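Local coordinates for CRISPR-associated protein CasA/Cse1 (Thermus thermophilus, PDB 4AN8) that serves as a subunit of the Cascade ribonucleoprotein complex in CRISPR adaptive immunity and probably takes part in the selection of foreign DNA, at residues A309-Q314 against E376-A381; G290-L295 against G315-A320; V30-A35 against R58-V63; L51-L56 against L191-G196. All coordinates share one frame; numbering follows the deposited sequence.

Contact 1. Residues A309-Q314 against E376-A381; sequences AMLPRQ and ENLEKA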
loop_
_atom_site.group_PDB
_atom_site.type_symbol
_atom_site.label_atom_id
_atom_site.label_comp_id
_atom_site.label_asym_id
_atom_site.label_seq_id
_atom_site.Cartn_x
_atom_site.Cartn_y
_atom_site.Cartn_z
ATOM N N ALA A 309 -6.710 -15.178 -4.745
ATOM C CA ALA A 309 -5.859 -15.234 -5.916
ATOM C C ALA A 309 -4.378 -14.944 -5.602
ATOM O O ALA A 309 -3.508 -15.291 -6.396
ATOM C CB ALA A 309 -6.366 -14.293 -7.005
ATOM N N MET A 310 -4.087 -14.328 -4.465
ATOM C CA MET A 310 -2.691 -14.069 -4.119
ATOM C C MET A 310 -2.006 -15.326 -3.533
ATOM O O MET A 310 -0.781 -15.413 -3.501
ATOM C CB MET A 310 -2.584 -12.887 -3.153
ATOM C CG MET A 310 -3.057 -13.207 -1.765
ATOM S SD MET A 310 -3.216 -11.745 -0.730
ATOM C CE MET A 310 -3.845 -12.437 0.795
ATOM N N LEU A 311 -2.821 -16.274 -3.069
ATOM C CA LEU A 311 -2.378 -17.585 -2.566
ATOM C C LEU A 311 -1.656 -18.461 -3.601
ATOM O O LEU A 311 -2.060 -18.533 -4.775
ATOM C CB LEU A 311 -3.585 -18.363 -2.054
ATOM C CG LEU A 311 -4.124 -18.081 -0.653
ATOM C CD1 LEU A 311 -3.833 -16.675 -0.194
ATOM C CD2 LEU A 311 -5.609 -18.361 -0.622
ATOM N N PRO A 312 -0.573 -19.124 -3.173
ATOM C CA PRO A 312 0.148 -20.054 -4.065
ATOM C C PRO A 312 -0.780 -21.112 -4.684
ATOM O O PRO A 312 -0.686 -21.382 -5.885
ATOM C CB PRO A 312 1.179 -20.713 -3.134
ATOM C CG PRO A 312 1.421 -19.688 -2.051
ATOM C CD PRO A 312 0.088 -18.967 -1.862
ATOM N N ARG A 313 -1.660 -21.696 -3.876
ATOM C CA ARG A 313 -2.607 -22.698 -4.370
ATOM C C ARG A 313 -3.385 -22.196 -5.597
ATOM O O ARG A 313 -3.952 -22.997 -6.349
ATOM C CB ARG A 313 -3.587 -23.114 -3.273
ATOM C CG ARG A 313 -4.737 -22.134 -3.096
ATOM C CD ARG A 313 -5.627 -22.526 -1.938
ATOM N NE ARG A 313 -4.835 -23.001 -0.812
ATOM C CZ ARG A 313 -4.888 -24.238 -0.340
ATOM N NH1 ARG A 313 -5.717 -25.120 -0.887
ATOM N NH2 ARG A 313 -4.124 -24.591 0.687
ATOM N N GLN A 314 -3.426 -20.880 -5.797
ATOM C CA GLN A 314 -4.134 -20.321 -6.947
ATOM C C GLN A 314 -3.164 -19.759 -7.959
ATOM O O GLN A 314 -3.558 -19.080 -8.902
ATOM C CB GLN A 314 -5.132 -19.255 -6.517
ATOM C CG GLN A 314 -6.328 -19.808 -5.759
ATOM C CD GLN A 314 -7.569 -18.956 -5.970
ATOM O OE1 GLN A 314 -7.497 -17.862 -6.545
ATOM N NE2 GLN A 314 -8.715 -19.451 -5.509
ATOM N N GLU A 376 -8.671 -22.791 2.224
ATOM C CA GLU A 376 -9.783 -23.473 1.581
ATOM C C GLU A 376 -11.066 -22.692 1.808
ATOM O O GLU A 376 -11.818 -22.431 0.867
ATOM C CB GLU A 376 -9.916 -24.895 2.136
ATOM C CG GLU A 376 -11.298 -25.517 2.005
ATOM C CD GLU A 376 -11.437 -26.802 2.813
ATOM O OE1 GLU A 376 -10.474 -27.599 2.851
ATOM O OE2 GLU A 376 -12.512 -27.012 3.418
ATOM N N ASN A 377 -11.307 -22.308 3.056
ATOM C CA ASN A 377 -12.478 -21.500 3.384
ATOM C C ASN A 377 -12.515 -20.176 2.621
ATOM O O ASN A 377 -13.570 -19.763 2.130
ATOM C CB ASN A 377 -12.571 -21.245 4.886
ATOM C CG ASN A 377 -12.960 -22.475 5.648
ATOM O OD1 ASN A 377 -13.598 -23.373 5.099
ATOM N ND2 ASN A 377 -12.568 -22.545 6.917
ATOM N N LEU A 378 -11.365 -19.520 2.524
ATOM C CA LEU A 378 -11.280 -18.234 1.842
ATOM C C LEU A 378 -11.595 -18.417 0.363
ATOM O O LEU A 378 -12.346 -17.641 -0.217
ATOM C CB LEU A 378 -9.890 -17.617 2.027
ATOM C CG LEU A 378 -9.668 -16.204 1.485
ATOM C CD1 LEU A 378 -10.719 -15.216 2.038
ATOM C CD2 LEU A 378 -8.251 -15.731 1.825
ATOM N N GLU A 379 -11.033 -19.461 -0.235
ATOM C CA GLU A 379 -11.297 -19.780 -1.631
ATOM C C GLU A 379 -12.809 -19.956 -1.883
ATOM O O GLU A 379 -13.367 -19.377 -2.811
ATOM C CB GLU A 379 -10.526 -21.045 -2.022
ATOM C CG GLU A 379 -10.341 -21.263 -3.516
ATOM C CD GLU A 379 -9.368 -22.404 -3.830
ATOM O OE1 GLU A 379 -8.689 -22.892 -2.898
ATOM O OE2 GLU A 379 -9.282 -22.816 -5.008
ATOM N N LYS A 380 -13.469 -20.755 -1.052
ATOM C CA LYS A 380 -14.909 -20.980 -1.201
ATOM C C LYS A 380 -15.708 -19.692 -0.998
ATOM O O LYS A 380 -16.582 -19.368 -1.786
ATOM C CB LYS A 380 -15.414 -22.033 -0.196
ATOM C CG LYS A 380 -14.925 -23.462 -0.424
ATOM C CD LYS A 380 -15.525 -24.408 0.626
ATOM C CE LYS A 380 -14.883 -25.796 0.609
ATOM N NZ LYS A 380 -14.995 -26.462 -0.720
ATOM N N ALA A 381 -15.420 -18.985 0.091
ATOM C CA ALA A 381 -16.153 -17.776 0.438
ATOM C C ALA A 381 -16.132 -16.810 -0.729
ATOM O O ALA A 381 -17.154 -16.223 -1.079
ATOM C CB ALA A 381 -15.533 -17.116 1.666
HETATM O O HOH W 1 -11.765 -17.904 -4.901
#

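Contact 2. Residues G290-L295 against G315-A320; sequences GNLLVL and GGKVAA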
loop_
_atom_site.group_PDB
_atom_site.type_symbol
_atom_site.label_atom_id
_atom_site.label_comp_id
_atom_site.label_asym_id
_atom_site.label_seq_id
_atom_site.Cartn_x
_atom_site.Cartn_y
_atom_site.Cartn_z
ATOM N N GLY A 290 -2.291 -16.779 -17.187
ATOM C CA GLY A 290 -1.156 -17.242 -16.404
ATOM C C GLY A 290 0.053 -16.310 -16.390
ATOM O O GLY A 290 1.189 -16.746 -16.180
ATOM N N ASN A 291 -0.171 -15.020 -16.615
ATOM C CA ASN A 291 0.871 -14.025 -16.348
ATOM C C ASN A 291 0.781 -13.549 -14.899
ATOM O O ASN A 291 -0.320 -13.368 -14.387
ATOM C CB ASN A 291 0.727 -12.826 -17.286
ATOM C CG ASN A 291 1.036 -13.173 -18.725
ATOM O OD1 ASN A 291 0.156 -13.121 -19.587
ATOM N ND2 ASN A 291 2.289 -13.532 -18.994
ATOM N N LEU A 292 1.925 -13.363 -14.241
ATOM C CA LEU A 292 1.942 -12.805 -12.882
ATOM C C LEU A 292 1.762 -11.290 -12.872
ATOM O O LEU A 292 2.486 -10.554 -13.540
ATOM C CB LEU A 292 3.219 -13.181 -12.123
ATOM C CG LEU A 292 3.250 -14.599 -11.541
ATOM C CD1 LEU A 292 4.652 -14.955 -11.081
ATOM C CD2 LEU A 292 2.263 -14.744 -10.407
ATOM N N LEU A 293 0.778 -10.835 -12.105
ATOM C CA LEU A 293 0.513 -9.410 -11.954
ATOM C C LEU A 293 0.538 -9.074 -10.472
ATOM O O LEU A 293 0.131 -9.883 -9.646
ATOM C CB LEU A 293 -0.868 -9.071 -12.521
ATOM C CG LEU A 293 -1.028 -8.825 -14.020
ATOM C CD1 LEU A 293 -0.293 -9.850 -14.852
ATOM C CD2 LEU A 293 -2.498 -8.841 -14.363
ATOM N N VAL A 294 0.989 -7.871 -10.141
ATOM C CA VAL A 294 0.943 -7.389 -8.768
ATOM C C VAL A 294 -0.499 -7.130 -8.328
ATOM O O VAL A 294 -1.328 -6.718 -9.135
ATOM C CB VAL A 294 1.803 -6.121 -8.610
ATOM C CG1 VAL A 294 3.264 -6.434 -8.971
ATOM C CG2 VAL A 294 1.267 -4.959 -9.482
ATOM N N LEU A 295 -0.823 -7.411 -7.070
ATOM C CA LEU A 295 -2.110 -6.974 -6.547
ATOM C C LEU A 295 -2.108 -5.459 -6.505
ATOM O O LEU A 295 -1.103 -4.820 -6.188
ATOM C CB LEU A 295 -2.431 -7.560 -5.174
ATOM C CG LEU A 295 -3.299 -8.816 -5.249
ATOM C CD1 LEU A 295 -2.505 -9.934 -5.963
ATOM C CD2 LEU A 295 -3.750 -9.248 -3.877
ATOM N N GLY A 315 -1.887 -20.047 -7.770
ATOM C CA GLY A 315 -0.880 -19.536 -8.673
ATOM C C GLY A 315 -0.321 -18.205 -8.226
ATOM O O GLY A 315 0.528 -17.646 -8.902
ATOM N N GLY A 316 -0.785 -17.694 -7.090
ATOM C CA GLY A 316 -0.403 -16.345 -6.681
ATOM C C GLY A 316 0.818 -16.285 -5.772
ATOM O O GLY A 316 1.455 -17.304 -5.516
ATOM N N LYS A 317 1.154 -15.085 -5.299
ATOM C CA LYS A 317 2.145 -14.941 -4.225
ATOM C C LYS A 317 1.733 -13.961 -3.126
ATOM O O LYS A 317 1.419 -12.812 -3.388
ATOM C CB LYS A 317 3.507 -14.562 -4.787
ATOM C CG LYS A 317 4.340 -15.752 -5.128
ATOM C CD LYS A 317 5.240 -15.442 -6.285
ATOM C CE LYS A 317 5.856 -16.709 -6.834
ATOM N NZ LYS A 317 6.483 -16.437 -8.149
ATOM N N VAL A 318 1.753 -14.441 -1.892
ATOM C CA VAL A 318 1.470 -13.623 -0.727
ATOM C C VAL A 318 2.600 -12.610 -0.516
ATOM O O VAL A 318 3.756 -12.858 -0.862
ATOM C CB VAL A 318 1.322 -14.516 0.501
ATOM C CG1 VAL A 318 0.917 -13.713 1.710
ATOM C CG2 VAL A 318 0.287 -15.594 0.228
ATOM N N ALA A 319 2.275 -11.442 0.006
ATOM C CA ALA A 319 3.329 -10.496 0.353
ATOM C C ALA A 319 4.161 -11.121 1.477
ATOM O O ALA A 319 3.591 -11.729 2.407
ATOM C CB ALA A 319 2.719 -9.164 0.815
ATOM N N ALA A 320 5.488 -10.964 1.393
ATOM C CA ALA A 320 6.410 -11.482 2.413
ATOM C C ALA A 320 6.125 -10.918 3.818
ATOM O O ALA A 320 6.168 -11.660 4.812
ATOM C CB ALA A 320 7.905 -11.246 2.003
#

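Contact 3. Residues V30-A35 against R58-V63; sequences VGIGEA and RLLLAV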
loop_
_atom_site.group_PDB
_atom_site.type_symbol
_atom_site.label_atom_id
_atom_site.label_comp_id
_atom_site.label_asym_id
_atom_site.label_seq_id
_atom_site.Cartn_x
_atom_site.Cartn_y
_atom_site.Cartn_z
ATOM N N VAL A 30 8.747 13.215 15.518
ATOM C CA VAL A 30 10.024 12.732 15.975
ATOM C C VAL A 30 10.950 12.496 14.774
ATOM O O VAL A 30 10.507 12.518 13.607
ATOM C CB VAL A 30 9.837 11.401 16.747
ATOM C CG1 VAL A 30 8.879 11.616 17.936
ATOM C CG2 VAL A 30 9.326 10.290 15.813
ATOM N N GLY A 31 12.229 12.302 15.062
ATOM C CA GLY A 31 13.201 11.980 14.042
ATOM C C GLY A 31 13.376 10.478 14.011
ATOM O O GLY A 31 12.755 9.758 14.809
ATOM N N ILE A 32 14.207 10.000 13.090
ATOM C CA ILE A 32 14.409 8.573 12.905
ATOM C C ILE A 32 14.969 7.912 14.160
ATOM O O ILE A 32 14.544 6.821 14.520
ATOM C CB ILE A 32 15.335 8.315 11.706
ATOM C CG1 ILE A 32 14.618 8.682 10.398
ATOM C CG2 ILE A 32 15.817 6.858 11.673
ATOM C CD1 ILE A 32 15.549 8.766 9.198
ATOM N N GLY A 33 15.921 8.564 14.836
ATOM C CA GLY A 33 16.505 7.987 16.033
ATOM C C GLY A 33 15.480 7.624 17.107
ATOM O O GLY A 33 15.413 6.485 17.572
ATOM N N GLU A 34 14.676 8.599 17.501
ATOM C CA GLU A 34 13.640 8.384 18.493
ATOM C C GLU A 34 12.565 7.400 18.019
ATOM O O GLU A 34 12.062 6.595 18.800
ATOM C CB GLU A 34 12.989 9.711 18.872
ATOM C CG GLU A 34 11.954 9.581 19.966
ATOM C CD GLU A 34 11.437 10.918 20.466
ATOM O OE1 GLU A 34 11.954 11.980 20.041
ATOM O OE2 GLU A 34 10.503 10.909 21.299
ATOM N N ALA A 35 12.193 7.478 16.749
ATOM C CA ALA A 35 11.191 6.579 16.218
ATOM C C ALA A 35 11.623 5.127 16.419
ATOM O O ALA A 35 10.805 4.284 16.731
ATOM C CB ALA A 35 10.939 6.867 14.737
ATOM N N ARG A 58 8.782 2.224 5.406
ATOM C CA ARG A 58 9.814 1.604 4.548
ATOM C C ARG A 58 11.207 2.197 4.787
ATOM O O ARG A 58 12.194 1.475 4.774
ATOM C CB ARG A 58 9.443 1.646 3.054
ATOM C CG ARG A 58 8.153 0.882 2.725
ATOM C CD ARG A 58 7.476 1.355 1.414
ATOM N NE ARG A 58 8.308 1.068 0.242
ATOM C CZ ARG A 58 8.405 -0.130 -0.329
ATOM N NH1 ARG A 58 7.726 -1.149 0.169
ATOM N NH2 ARG A 58 9.194 -0.311 -1.388
ATOM N N LEU A 59 11.274 3.504 5.013
ATOM C CA LEU A 59 12.519 4.142 5.423
ATOM C C LEU A 59 13.031 3.590 6.786
ATOM O O LEU A 59 14.204 3.223 6.923
ATOM C CB LEU A 59 12.345 5.652 5.466
ATOM C CG LEU A 59 13.588 6.437 5.912
ATOM C CD1 LEU A 59 14.794 6.111 5.023
ATOM C CD2 LEU A 59 13.320 7.971 5.922
ATOM N N LEU A 60 12.146 3.500 7.780
ATOM C CA LEU A 60 12.540 2.960 9.079
ATOM C C LEU A 60 13.043 1.522 8.947
ATOM O O LEU A 60 14.061 1.163 9.544
ATOM C CB LEU A 60 11.389 3.002 10.095
ATOM C CG LEU A 60 10.976 4.425 10.486
ATOM C CD1 LEU A 60 9.884 4.385 11.524
ATOM C CD2 LEU A 60 12.179 5.241 10.962
ATOM N N LEU A 61 12.307 0.706 8.189
ATOM C CA LEU A 61 12.705 -0.676 7.926
ATOM C C LEU A 61 14.067 -0.771 7.219
ATOM O O LEU A 61 14.868 -1.640 7.536
ATOM C CB LEU A 61 11.645 -1.385 7.099
ATOM C CG LEU A 61 10.334 -1.573 7.862
ATOM C CD1 LEU A 61 9.153 -1.794 6.868
ATOM C CD2 LEU A 61 10.464 -2.727 8.855
ATOM N N ALA A 62 14.310 0.114 6.248
ATOM C CA ALA A 62 15.589 0.136 5.556
ATOM C C ALA A 62 16.685 0.335 6.588
ATOM O O ALA A 62 17.644 -0.428 6.634
ATOM C CB ALA A 62 15.633 1.271 4.515
ATOM N N VAL A 63 16.528 1.358 7.429
ATOM C CA VAL A 63 17.513 1.620 8.458
ATOM C C VAL A 63 17.713 0.413 9.395
ATOM O O VAL A 63 18.846 0.035 9.683
ATOM C CB VAL A 63 17.189 2.884 9.280
ATOM C CG1 VAL A 63 18.190 3.018 10.394
ATOM C CG2 VAL A 63 17.234 4.137 8.380
#

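Contact 4. Residues L51-L56 against L191-G196; sequences LEEAVL and LFLPTG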
loop_
_atom_site.group_PDB
_atom_site.type_symbol
_atom_site.label_atom_id
_atom_site.label_comp_id
_atom_site.label_asym_id
_atom_site.label_seq_id
_atom_site.Cartn_x
_atom_site.Cartn_y
_atom_site.Cartn_z
ATOM N N LEU A 51 0.168 7.184 1.546
ATOM C CA LEU A 51 1.475 7.108 0.900
ATOM C C LEU A 51 2.556 7.504 1.908
ATOM O O LEU A 51 3.597 6.868 1.982
ATOM C CB LEU A 51 1.540 8.008 -0.344
ATOM C CG LEU A 51 0.432 7.800 -1.399
ATOM C CD1 LEU A 51 0.763 8.590 -2.675
ATOM C CD2 LEU A 51 0.165 6.301 -1.705
ATOM N N GLU A 52 2.304 8.560 2.669
ATOM C CA GLU A 52 3.205 8.972 3.740
ATOM C C GLU A 52 3.441 7.847 4.724
ATOM O O GLU A 52 4.575 7.544 5.076
ATOM C CB GLU A 52 2.652 10.187 4.492
ATOM C CG GLU A 52 3.213 11.498 4.033
ATOM C CD GLU A 52 2.708 12.709 4.847
ATOM O OE1 GLU A 52 2.153 12.534 5.961
ATOM O OE2 GLU A 52 2.867 13.846 4.370
ATOM N N GLU A 53 2.362 7.223 5.171
ATOM C CA GLU A 53 2.480 6.118 6.107
ATOM C C GLU A 53 3.354 5.004 5.515
ATOM O O GLU A 53 4.209 4.445 6.208
ATOM C CB GLU A 53 1.095 5.578 6.454
ATOM C CG GLU A 53 1.069 4.444 7.472
ATOM C CD GLU A 53 -0.375 4.039 7.826
ATOM O OE1 GLU A 53 -1.304 4.728 7.371
ATOM O OE2 GLU A 53 -0.594 3.029 8.533
ATOM N N ALA A 54 3.116 4.664 4.248
ATOM C CA ALA A 54 3.830 3.552 3.615
ATOM C C ALA A 54 5.333 3.811 3.595
ATOM O O ALA A 54 6.112 2.980 4.061
ATOM C CB ALA A 54 3.332 3.313 2.208
ATOM N N VAL A 55 5.719 4.982 3.091
ATOM C CA VAL A 55 7.142 5.292 2.929
ATOM C C VAL A 55 7.856 5.548 4.241
ATOM O O VAL A 55 9.023 5.202 4.364
ATOM C CB VAL A 55 7.423 6.464 1.967
ATOM C CG1 VAL A 55 6.952 6.140 0.603
ATOM C CG2 VAL A 55 6.815 7.781 2.482
ATOM N N LEU A 56 7.169 6.103 5.234
ATOM C CA LEU A 56 7.803 6.307 6.533
ATOM C C LEU A 56 8.193 4.958 7.165
ATOM O O LEU A 56 9.321 4.810 7.660
ATOM C CB LEU A 56 6.933 7.152 7.463
ATOM C CG LEU A 56 6.693 8.611 7.034
ATOM C CD1 LEU A 56 5.557 9.290 7.837
ATOM C CD2 LEU A 56 7.956 9.405 7.125
ATOM N N LEU A 191 0.290 -2.104 -1.123
ATOM C CA LEU A 191 1.294 -2.497 -0.129
ATOM C C LEU A 191 0.666 -3.139 1.113
ATOM O O LEU A 191 -0.259 -2.570 1.708
ATOM C CB LEU A 191 2.134 -1.288 0.274
ATOM C CG LEU A 191 2.837 -0.629 -0.927
ATOM C CD1 LEU A 191 3.685 0.566 -0.455
ATOM C CD2 LEU A 191 3.700 -1.646 -1.698
ATOM N N PHE A 192 1.169 -4.314 1.494
ATOM C CA PHE A 192 0.701 -4.996 2.701
ATOM C C PHE A 192 1.528 -4.615 3.920
ATOM O O PHE A 192 2.741 -4.890 3.990
ATOM C CB PHE A 192 0.683 -6.514 2.522
ATOM C CG PHE A 192 -0.336 -6.979 1.533
ATOM C CD1 PHE A 192 -0.138 -6.787 0.174
ATOM C CD2 PHE A 192 -1.507 -7.590 1.956
ATOM C CE1 PHE A 192 -1.077 -7.215 -0.746
ATOM C CE2 PHE A 192 -2.469 -8.016 1.032
ATOM C CZ PHE A 192 -2.251 -7.832 -0.318
ATOM N N LEU A 193 0.862 -3.990 4.883
ATOM C CA LEU A 193 1.538 -3.553 6.096
ATOM C C LEU A 193 0.862 -4.068 7.353
ATOM O O LEU A 193 0.001 -3.400 7.916
ATOM C CB LEU A 193 1.612 -2.020 6.142
ATOM C CG LEU A 193 2.327 -1.477 7.373
ATOM C CD1 LEU A 193 3.827 -1.324 7.080
ATOM C CD2 LEU A 193 1.703 -0.159 7.834
ATOM N N PRO A 194 1.240 -5.269 7.802
ATOM C CA PRO A 194 0.722 -5.765 9.076
ATOM C C PRO A 194 1.025 -4.763 10.184
ATOM O O PRO A 194 2.050 -4.071 10.148
ATOM C CB PRO A 194 1.516 -7.043 9.303
ATOM C CG PRO A 194 1.862 -7.492 7.943
ATOM C CD PRO A 194 2.140 -6.237 7.160
ATOM N N THR A 195 0.125 -4.683 11.157
ATOM C CA THR A 195 0.162 -3.614 12.132
ATOM C C THR A 195 -0.136 -4.175 13.510
ATOM O O THR A 195 -1.037 -5.014 13.666
ATOM C CB THR A 195 -0.840 -2.509 11.741
ATOM O OG1 THR A 195 -0.288 -1.741 10.661
ATOM C CG2 THR A 195 -1.124 -1.593 12.882
ATOM N N GLY A 196 0.649 -3.747 14.498
ATOM C CA GLY A 196 0.471 -4.219 15.857
ATOM C C GLY A 196 -0.120 -3.129 16.714
ATOM O O GLY A 196 -0.773 -2.222 16.190
#

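Contact 1. Residues A309-Q314 against E376-A381
The carboxamide nitrogen NE2 of Q314 approaches E379 by two routes, both of them loose. One is a weak, direct hydrogen bond of 3.4 Å from Q314 NE2 to E379 OE2, with an N-H...O angle of 151°. The other runs through a water that accepts weakly from NE2 and donates to the backbone oxygen O of E379 at 3.0 Å, so it is firmer on the helix side. The two side chains meet from opposite directions, with amide and carboxylate planes 75° apart, and NE2 also comes within 3.1 Å of E379 CG. A long, flexible glutamine suits this place, since it can span from loop to helix and donate at its end. E379 leaves its helix with CG anti to the backbone N (chi1 -162°), which carries the extended chain out to the loop.

R313 brings its aliphatic part to the other carboxylate oxygen: its CD sits 3.2 Å from E379 OE1. Its NH1 remains 4.2 Å from that oxygen, too far for a salt bridge; the guanidinium makes its salt bridge through NE with E375, one turn earlier on the helix. Beneath this polar edge L311 CD2 comes to 4.5 Å from L378 CD2, a light apolar touch; L378 also packs on F441 and F445 of helix 429-446. The contact thus lays a loop, polar at its edge and apolar inside, against helix 372-403, the first long helix of the C-terminal helical bundle known in Cse1 proteins.

Contact 2. Residues G290-L295 against G315-A320
L292, on the short strand 292-294, lies beside the irregular run G315-K317 without pairing with it; the nearest CA atoms across the contact, L292 CA and G316 CA, are 7.5 Å apart. The strand instead pairs antiparallel with 284-286, its partner in a β-hairpin, while K317 forms a backbone hydrogen bond with Q284, so both segments are fastened to the same neighbour. At G315 the chain turns with a positive phi of 91°, a backbone conformation that leaves no room for a CB beside the carbonyl oxygen of Q314, which is why a glycine sits there.

Both close contacts are made by the isobutyl group of L292, whose branches divide the work. CD2 rests 3.7 Å from the carbonyl oxygen O of G315, and CD1 lies 3.8 Å from NZ at the end of K317. The lysine chain reaches there through a bend at chi2 (149°) and meets the leucine at about a right angle, its tip coming nearer than its root would suggest. Lysine suits such an exposed position: its methylenes can run along the protein while the ammonium stays near water. L292 also touches Q284 and L286 of the neighbouring strand.

Methyl groups next to a carbonyl oxygen and an ammonium nitrogen give van der Waals contact without directed bonds. This surface meeting therefore probably adds little strength, and the backbone bonds to strand 284-286 do more to fix the two segments.

Contact 3. Residues V30-A35 against R58-V63
I32 reaches from the first turn of helix 32-37 to helix 50-67 and uses two branches against two leucines. Its longer arm crosses L59 at about a right angle, bringing I32 CD1 to 4.0 Å from L59 CD2. Its short branch meets the other leucine: I32 CG2 stands 4.0 Å from L60 CD2, as the two side chains slide past each other in opposite directions. The fork is set by chi1 of -69°, which leaves CG2 anti to the backbone N and sends CG1 beside it. L60 is forked too, and its other methyl, CD1, covers the CB of A35 at 4.2 Å; the small alanine, one turn on from I32, lets the leucine lie close over the helix. G31 occupies the N-cap of helix 32-37, and its O receives the N-H of A35.

Further apolar groups close the sides: W18 and W219 touch L59, L203 of helix 199-206 touches L60, and I19 touches I32. Across the contact itself, I32, A35, L59 and L60 meet by aliphatic groups alone, buried and touching at van der Waals distance. Cohesion between the two helices at this point thus rests on dispersion and the exclusion of water, and shape, not polarity, decides how they fit.

Contact 4. Residues L51-L56 against L191-G196
A54 and L191 make the closest approach between helix 50-67 and strand 191-195, with A54 CB 3.8 Å from L191 CD1. The alanine's small side chain lets the leucine come up to the helix, and L191 holds CG anti to its carbonyl carbon, beside the backbone N, which turns CD1 to A54. From the residue just before A54, the carboxylate oxygen OE2 of E53 lies 4.0 Å from CD2 of L193, the two side chains crossing at a slant. E53 gets there on a straight chain, CG anti to the backbone N (chi1 -178°).

That methyl is not what holds the carboxylate. In the second shell OE2 forms a salt bridge with R344 and OE1 another with R360, residues of strands 342-351 and 354-364, so each oxygen has an arginine. R344 also shares backbone hydrogen bonding with L193, which ties the charged partner to the strand that E53 packs on, and a bond from T195 OG1 to L193 O braces that strand beside L193; L191 is joined likewise by its backbone to L346, and L346 touches A54.

A buried carboxylate beside a leucine methyl would be costly alone. Paired with two arginines it is probably ionised and held firmly, so that charge pairing pins the helix to the three-stranded sheet while A54 and L191 add the apolar contact.

How the contacts relate
The four contacts form a chain across the protein. Contacts 3 and 4 share helix 50-67, their centres about 13 Å apart, and R58 CD touches L191 CD1 at 4.3 Å. F192, between the leucines of contact 4, carries the path onward: its CB meets A319 CB of contact 2 at 3.8 Å, and its ring reaches M310 of contact 1. Contacts 1 and 2, with centres about 12 Å apart, are linked through consecutive loop segments, where L311 O and G316 N lie at 2.8 Å, a probable hydrogen bond. Contacts 1 and 3 lie on opposite sides of the chain's centre, about 35 Å between centres, while contact 4 is only about 6 Å from it.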